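Side-chain contact in platelet inhibitor (PDB 4TPV), which inhibits platelet aggregation and adhesion as a secreted hookworm toxin of the CAP superfamily, possibly by binding platelet integrins: residues A[107-110]-A[111-115]. Numbering follows the deposited sequence.
Sequences SNIA and NMVWD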
loop_
_atom_site.group_PDB
_atom_site.type_symbol
_atom_site.label_atom_id
_atom_site.label_comp_id
_atom_site.label_asym_id
_atom_site.label_seq_id
_atom_site.Cartn_x
_atom_site.Cartn_y
_atom_site.Cartn_z
ATOM N N SER A 107 1.069 6.494 9.938
ATOM C CA SER A 107 1.369 5.083 9.708
ATOM C C SER A 107 0.763 4.589 8.387
ATOM O O SER A 107 1.395 3.826 7.650
ATOM C CB SER A 107 0.870 4.246 10.879
ATOM O OG SER A 107 1.181 2.869 10.700
ATOM N N ASN A 108 -0.445 5.030 8.069
ATOM C CA ASN A 108 -1.072 4.525 6.847
ATOM C C ASN A 108 -0.384 5.079 5.605
ATOM O O ASN A 108 -0.077 4.337 4.663
ATOM C CB ASN A 108 -2.566 4.857 6.828
ATOM C CG ASN A 108 -3.312 4.203 7.967
ATOM O OD1 ASN A 108 -3.392 2.966 8.044
ATOM N ND2 ASN A 108 -3.881 5.011 8.844
ATOM N N ILE A 109 -0.137 6.381 5.572
ATOM C CA ILE A 109 0.512 6.912 4.388
ATOM C C ILE A 109 1.916 6.305 4.238
ATOM O O ILE A 109 2.323 5.969 3.145
ATOM C CB ILE A 109 0.574 8.464 4.396
ATOM C CG1 ILE A 109 1.221 8.981 3.105
ATOM C CG2 ILE A 109 1.327 8.987 5.603
ATOM C CD1 ILE A 109 0.378 8.744 1.842
ATOM N N ALA A 110 2.635 6.136 5.346
ATOM C CA ALA A 110 3.976 5.545 5.274
ATOM C C ALA A 110 3.952 4.129 4.676
ATOM O O ALA A 110 4.856 3.764 3.898
ATOM C CB ALA A 110 4.619 5.542 6.666
ATOM N N ASN A 111 2.950 3.327 5.022
ATOM C CA ASN A 111 2.865 1.991 4.451
ATOM C C ASN A 111 2.626 2.077 2.948
ATOM O O ASN A 111 3.181 1.293 2.174
ATOM C CB ASN A 111 1.744 1.169 5.104
ATOM C CG ASN A 111 2.256 0.212 6.176
ATOM O OD1 ASN A 111 3.296 -0.448 6.016
ATOM N ND2 ASN A 111 1.500 0.108 7.273
ATOM N N MET A 112 1.796 3.040 2.535
ATOM C CA MET A 112 1.437 3.159 1.126
ATOM C C MET A 112 2.583 3.650 0.253
ATOM O O MET A 112 2.666 3.262 -0.910
ATOM C CB MET A 112 0.223 4.084 0.935
ATOM C CG MET A 112 -1.066 3.524 1.499
ATOM S SD MET A 112 -2.545 4.259 0.759
ATOM C CE MET A 112 -2.300 5.993 1.118
ATOM N N VAL A 113 3.477 4.476 0.799
ATOM C CA VAL A 113 4.569 5.035 -0.017
ATOM C C VAL A 113 5.976 4.584 0.406
ATOM O O VAL A 113 6.981 5.093 -0.116
ATOM C CB VAL A 113 4.495 6.581 -0.048
ATOM C CG1 VAL A 113 3.144 7.023 -0.626
ATOM C CG2 VAL A 113 4.770 7.196 1.349
ATOM N N TRP A 114 6.063 3.593 1.289
ATOM C CA TRP A 114 7.373 3.026 1.637
ATOM C C TRP A 114 8.044 2.510 0.357
ATOM O O TRP A 114 7.435 1.720 -0.374
ATOM C CB TRP A 114 7.221 1.894 2.670
ATOM C CG TRP A 114 8.441 1.798 3.527
ATOM C CD1 TRP A 114 9.608 1.147 3.229
ATOM C CD2 TRP A 114 8.646 2.428 4.800
ATOM N NE1 TRP A 114 10.522 1.311 4.251
ATOM C CE2 TRP A 114 9.956 2.092 5.227
ATOM C CE3 TRP A 114 7.843 3.218 5.634
ATOM C CZ2 TRP A 114 10.491 2.535 6.444
ATOM C CZ3 TRP A 114 8.376 3.665 6.854
ATOM C CH2 TRP A 114 9.699 3.320 7.235
ATOM N N ASP A 115 9.268 2.938 0.064
ATOM C CA ASP A 115 9.721 2.771 -1.308
ATOM C C ASP A 115 9.952 1.287 -1.630
ATOM O O ASP A 115 9.688 0.853 -2.756
ATOM C CB ASP A 115 10.952 3.672 -1.636
ATOM C CG ASP A 115 12.169 3.423 -0.770
ATOM O OD1 ASP A 115 12.155 2.588 0.153
ATOM O OD2 ASP A 115 13.172 4.110 -1.032
#
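I109 meets M112 and V113 on the buried side of helix 107-113, a short alpha-helix of about two turns in the CAP fold. The tight part is apolar. I109 CG1 sits opposite the backbone N (chi1 -178°), which sends CD1 forward along the helix, 3.9 Å from M112 CE and 4.1 Å from V113 CG1. The I109 and M112 side chains cross at about a right angle, M112 bending at its last torsion to bring CE round. Helix 80-89 and helix 13-34 both pack on this apolar side: W88 and W89 of the former cover M112, W89 also touching I109, while F30 of the latter lies against V113. The looser side belongs to partly exposed S107 and N108, whose polar ends turn to partners elsewhere: S107 OG to K142 and N108 ND2 to E91. In buried N111, ND2 donates to N69 OD1 and E66 O. Three i to i+4 backbone bonds hold the turns, among them V113 N to I109 O at 3.0 Å. A fourth, W114 N to A110 O, is weak, with an N-H...O angle of 117°. There the indole lies alongside A110, CE3 4.1 Å from A110 CB, and A110 O sits in the ring plane at its edge, 3.5 Å from W114 CE3.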